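Local coordinates for Myo-inositol dehydrogenase (Corynebacterium glutamicum, PDB 3EUW) that oxidises myo-inositol, probably passing hydride to NAD+ bound in its Rossmann-fold domain, and assembles as a tetramer, at the interface of chains A and B and the interface of chains A and C. Numbering follows the deposited sequence. Chains: chain A/B/C, Myo-inositol dehydrogenase.

Contact 1: the interface of chains A and B. Residues chain A 129-130, 252-253, 255; chain B 258-260.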
# COMPACT_ATOMS: atom_id res chain seq x y z
N PRO A 129 -13.63 2.18 -14.44
CA PRO A 129 -13.41 0.75 -14.19
C PRO A 129 -13.48 0.37 -12.71
O PRO A 129 -14.21 -0.56 -12.34
CB PRO A 129 -12.03 0.48 -14.81
CG PRO A 129 -12.00 1.44 -15.97
CD PRO A 129 -12.63 2.72 -15.39
N SER A 130 -12.75 1.10 -11.86
CA SER A 130 -12.74 0.81 -10.42
C SER A 130 -14.13 0.95 -9.81
O SER A 130 -14.65 0.02 -9.21
CB SER A 130 -11.75 1.73 -9.69
OG SER A 130 -10.43 1.59 -10.22
N ALA A 252 -12.04 1.81 -3.36
CA ALA A 252 -11.23 2.19 -4.50
C ALA A 252 -10.27 3.30 -4.09
O ALA A 252 -10.68 4.30 -3.51
CB ALA A 252 -12.11 2.66 -5.66
N ASP A 253 -9.00 3.10 -4.40
CA ASP A 253 -7.96 4.08 -4.09
C ASP A 253 -7.93 5.10 -5.21
O ASP A 253 -8.63 4.96 -6.22
CB ASP A 253 -6.57 3.43 -4.03
CG ASP A 253 -6.41 2.47 -2.87
OD1 ASP A 253 -6.75 2.83 -1.72
OD2 ASP A 253 -5.91 1.34 -3.10
N ILE A 255 -5.80 7.31 -8.17
CA ILE A 255 -4.89 6.89 -9.22
C ILE A 255 -3.77 7.90 -9.43
O ILE A 255 -3.99 9.11 -9.40
CB ILE A 255 -5.64 6.68 -10.57
CG1 ILE A 255 -6.74 5.62 -10.38
CG2 ILE A 255 -4.67 6.25 -11.66
CD1 ILE A 255 -7.51 5.28 -11.67
N THR B 258 -7.70 -2.16 -11.95
CA THR B 258 -8.48 -1.24 -11.12
C THR B 258 -7.75 -1.00 -9.80
O THR B 258 -6.77 -1.69 -9.49
CB THR B 258 -9.89 -1.80 -10.81
OG1 THR B 258 -9.80 -2.73 -9.72
CG2 THR B 258 -10.49 -2.51 -12.03
N THR B 259 -8.22 -0.04 -9.01
CA THR B 259 -7.62 0.26 -7.73
C THR B 259 -8.51 -0.29 -6.62
O THR B 259 -8.41 0.12 -5.46
CB THR B 259 -7.48 1.78 -7.51
OG1 THR B 259 -8.78 2.38 -7.48
CG2 THR B 259 -6.65 2.40 -8.64
N VAL B 260 -9.37 -1.23 -6.98
CA VAL B 260 -10.28 -1.83 -6.01
C VAL B 260 -9.56 -2.76 -5.05
O VAL B 260 -8.64 -3.48 -5.43
CB VAL B 260 -11.40 -2.64 -6.70
CG1 VAL B 260 -12.31 -3.28 -5.64
CG2 VAL B 260 -12.21 -1.73 -7.62
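B:Thr259 is the residue to follow: it meets A:Ser130, A:Asp253 and A:Ile255 of chain A, which together hide most of the 63 Å² of its surface lost to the partner. Its backbone N donates to the serine hydroxyl, A:Ser130 OG, at 3.0 Å in a nearly straight bond (170° at H). That OG sits in the first turn of helix 129-139, and it also makes a weak hydrogen bond to B:Thr259 OG1 at 3.3 Å. With chi1 at 64°, the threonine puts OG1 between its own N and carbonyl carbon, from where it donates to the backbone carbonyl of A:Asp253, OG1 to O 2.9 Å, arriving above the carbonyl plane. The return bond runs from A:Asp253 N to B:Thr259 O at 3.2 Å, so two backbone groups of the aspartate grip one threonine. The B:Thr259 methyl CG2, anti to its carbonyl carbon, packs on A:Ile255 CG1 at 3.7 Å, the two side chains crossing nearly perpendicularly.

The edges are far less buried: B:Val260 loses 4 Å² and A:Pro129 8 Å², and B:Thr258 CG2 comes only within 4.2 Å of A:Pro129 C. Inside chain B, B:Val260 N bonds to B:Thr258 OG1 (3.2 Å), which may steady the loop leading into strand 260-263. Between A:Ala252 and B:Val260 an antiparallel bridge pairs the end of strand 248-252 of chain A with the start of strand 260-263 of chain B, tying two subunits of the tetramer.

Contact 2: the interface of chains A and C. Residues chain A 195, 214, 216, 226, 228; chain C 214, 216, 224, 226.
A:Ile214 lies against C:Thr216 and C:Leu224, and C:Ile214 against A:Thr216, as the sheets of the two chains pack face to face about a two-fold axis. In each pair the isoleucine and threonine run past one another in opposite directions: A:Ile214 CG2 lies 3.2 Å from C:Thr216 OG1, and C:Ile214 CG2 3.3 Å from A:Thr216 OG1.

The isoleucines break the symmetry at their tips. A:Ile214 (chi2 56°) turns CD1 onto C:Leu224 CD1, a tight 3.3 Å, whereas C:Ile214 (chi2 -86°) swings its CD1 over to A:Asn226 CB. A:Thr195 CG2 extends the apolar patch by touching C:Leu224 CD2.

A:Asn226 and C:Asn226 meet across the axis, their amide planes only 6° apart and side by side rather than stacked. As modelled, their ND2 atoms face each other at 2.7 Å, donor to donor, and their OD1 atoms at 3.3 Å, so one amide is probably flipped.

A likely influence on the amides is the neighbouring strand: as modelled, A:Thr216 OG1 donates to A:Asn226 OD1 at 3.1 Å, with a weak counterpart in chain C; a flipped amide would put ND2 there instead. The threonine hydroxyls also share a water across the interface, 2.6 Å from A:Thr216 OG1 and 2.7 Å from C:Thr216 OG1.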
# COMPACT_ATOMS: atom_id res chain seq x y z
N THR A 195 -24.68 19.24 5.61
CA THR A 195 -24.05 20.26 6.44
C THR A 195 -23.01 21.01 5.60
O THR A 195 -22.13 20.39 5.00
CB THR A 195 -23.35 19.60 7.63
OG1 THR A 195 -24.28 18.76 8.32
CG2 THR A 195 -22.82 20.66 8.59
N ILE A 214 -20.74 17.98 4.00
CA ILE A 214 -20.85 16.57 4.35
C ILE A 214 -22.31 16.24 4.14
O ILE A 214 -23.19 16.97 4.59
CB ILE A 214 -20.53 16.26 5.84
CG1 ILE A 214 -19.03 16.09 6.08
CG2 ILE A 214 -21.19 14.92 6.22
CD1 ILE A 214 -18.18 17.21 5.68
N THR A 216 -25.34 13.04 4.29
CA THR A 216 -25.69 11.70 4.74
C THR A 216 -27.10 11.37 4.22
O THR A 216 -28.07 12.03 4.59
CB THR A 216 -25.64 11.58 6.28
OG1 THR A 216 -24.30 11.84 6.73
CG2 THR A 216 -26.00 10.19 6.71
N ASN A 226 -22.71 8.26 2.92
CA ASN A 226 -22.04 9.43 3.48
C ASN A 226 -21.07 10.04 2.47
O ASN A 226 -20.11 9.40 2.03
CB ASN A 226 -21.33 9.00 4.77
CG ASN A 226 -20.71 10.16 5.52
OD1 ASN A 226 -21.39 11.11 5.89
ND2 ASN A 226 -19.41 10.08 5.74
N VAL A 228 -18.46 13.20 1.45
CA VAL A 228 -17.58 14.27 1.92
C VAL A 228 -16.98 15.03 0.72
O VAL A 228 -16.34 14.45 -0.16
CB VAL A 228 -16.42 13.71 2.79
CG1 VAL A 228 -15.51 14.85 3.25
CG2 VAL A 228 -16.98 12.95 4.02
N ILE C 214 -24.06 7.77 11.60
CA ILE C 214 -23.17 8.71 10.93
C ILE C 214 -23.37 10.01 11.69
O ILE C 214 -24.49 10.49 11.85
CB ILE C 214 -23.55 9.02 9.45
CG1 ILE C 214 -23.58 7.77 8.57
CG2 ILE C 214 -22.57 10.07 8.92
CD1 ILE C 214 -22.24 7.37 7.96
N THR C 216 -21.98 14.12 12.20
CA THR C 216 -21.25 15.24 11.62
C THR C 216 -21.26 16.42 12.60
O THR C 216 -22.32 16.95 12.92
CB THR C 216 -21.83 15.67 10.26
OG1 THR C 216 -21.82 14.55 9.36
CG2 THR C 216 -21.01 16.79 9.66
N LEU C 224 -15.32 20.50 9.98
CA LEU C 224 -16.37 19.48 9.91
C LEU C 224 -15.77 18.14 10.33
O LEU C 224 -14.86 17.64 9.69
CB LEU C 224 -16.96 19.38 8.50
CG LEU C 224 -17.76 20.60 8.03
CD1 LEU C 224 -18.22 20.39 6.59
CD2 LEU C 224 -18.95 20.83 8.96
N ASN C 226 -16.50 14.22 10.80
CA ASN C 226 -17.44 13.22 10.33
C ASN C 226 -17.11 11.84 10.90
O ASN C 226 -16.04 11.30 10.66
CB ASN C 226 -17.41 13.19 8.80
CG ASN C 226 -18.43 12.26 8.22
OD1 ASN C 226 -19.63 12.51 8.26
ND2 ASN C 226 -17.95 11.15 7.69
O HOH W 1 -24.21 13.84 8.40

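Contact 3: the interface of chains A and C. Residues chain A 193, 216, 218, 224; chain C 195-197.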
# COMPACT_ATOMS: atom_id res chain seq x y z
N THR A 193 -29.71 14.57 4.45
CA THR A 193 -29.15 15.43 5.49
C THR A 193 -27.85 16.03 4.97
O THR A 193 -27.02 15.31 4.42
CB THR A 193 -28.88 14.64 6.78
OG1 THR A 193 -30.05 13.90 7.13
CG2 THR A 193 -28.54 15.58 7.92
N THR A 216 -25.34 13.04 4.29
CA THR A 216 -25.69 11.70 4.74
C THR A 216 -27.10 11.37 4.22
O THR A 216 -28.07 12.03 4.59
CB THR A 216 -25.64 11.58 6.28
OG1 THR A 216 -24.30 11.84 6.73
CG2 THR A 216 -26.00 10.19 6.71
N ARG A 218 -30.27 8.51 3.59
CA ARG A 218 -30.83 7.28 4.12
C ARG A 218 -31.50 6.53 2.97
O ARG A 218 -32.33 7.09 2.26
CB ARG A 218 -31.87 7.55 5.21
CG ARG A 218 -32.63 6.28 5.66
CD ARG A 218 -33.55 6.58 6.85
NE ARG A 218 -32.83 7.29 7.89
CZ ARG A 218 -32.66 6.85 9.12
NH1 ARG A 218 -33.18 5.68 9.49
NH2 ARG A 218 -31.99 7.59 9.99
N LEU A 224 -26.84 3.71 4.68
CA LEU A 224 -26.38 5.07 4.97
C LEU A 224 -25.31 5.43 3.96
O LEU A 224 -24.27 4.77 3.87
CB LEU A 224 -25.82 5.18 6.39
CG LEU A 224 -26.86 5.00 7.51
CD1 LEU A 224 -26.18 5.10 8.87
CD2 LEU A 224 -27.97 6.06 7.37
N THR C 195 -27.25 10.59 12.46
CA THR C 195 -28.22 9.77 11.75
C THR C 195 -28.01 8.30 12.07
O THR C 195 -26.90 7.77 11.90
CB THR C 195 -28.08 9.98 10.24
OG1 THR C 195 -28.20 11.38 9.95
CG2 THR C 195 -29.14 9.21 9.48
N GLY C 196 -29.07 7.64 12.51
CA GLY C 196 -28.99 6.23 12.86
C GLY C 196 -29.87 5.35 12.00
O GLY C 196 -30.88 5.79 11.46
N ALA C 197 -29.49 4.08 11.87
CA ALA C 197 -30.26 3.13 11.08
C ALA C 197 -30.18 1.76 11.74
O ALA C 197 -29.42 1.58 12.68
CB ALA C 197 -29.72 3.07 9.64
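A:Arg218 reaches from strand 212-219 across to C:Thr195 and C:Gly196 on strand 189-197 of the partner, where sheets of the C-terminal domains of this Gfo/Idh/MocA family enzyme pack together. The arginine leaves its backbone extended, CG anti to N (chi1 172°), then bends at chi3, which brings NH2 to the oxygen end of the C:Gly196 carbonyl, 24° from its plane. NH2 of A:Arg218 donates to that O at 2.6 Å, a short but bent bond (126° at H), with the oxygen lying out of the guanidinium plane. NH1 is also near the same oxygen, but its N-H points elsewhere and makes no bond.

C:Thr195 crosses the arginine at a slant, and its methyl is what touches: CG2 lies 3.3 Å from A:Arg218 NH2. The same CG2, placed anti to its own backbone N, meets A:Leu224 CD2 at 4.0 Å, leucine and threonine passing in opposite directions. With A:Thr216 the approach is instead tip to tip, CG2 of A:Thr216 standing 4.1 Å from CB of C:Thr195. Beyond the glycine, C:Ala197 offers its CB to the branch point of the leucine, 4.1 Å from A:Leu224 CG.

Contacts 2 and 3 belong to one A/C interface: the centres of their C-alpha atoms are about 10 Å apart, A:Thr216 takes part in both, and both draw on strands 189-197, 212-219 and 224-230. Contact 2 lies by the two-fold axis and contact 3 further out. Contact 1 faces a different subunit, its C-alpha centre about 23 Å from that of contact 2 and about 26 Å from that of contact 3. Each contact recurs with the chains exchanged. Chain A thus uses sheet faces towards C and a strand end, the loop after it and the start of helix 129-139 towards B, two distinct interfaces that both contribute to the tetramer.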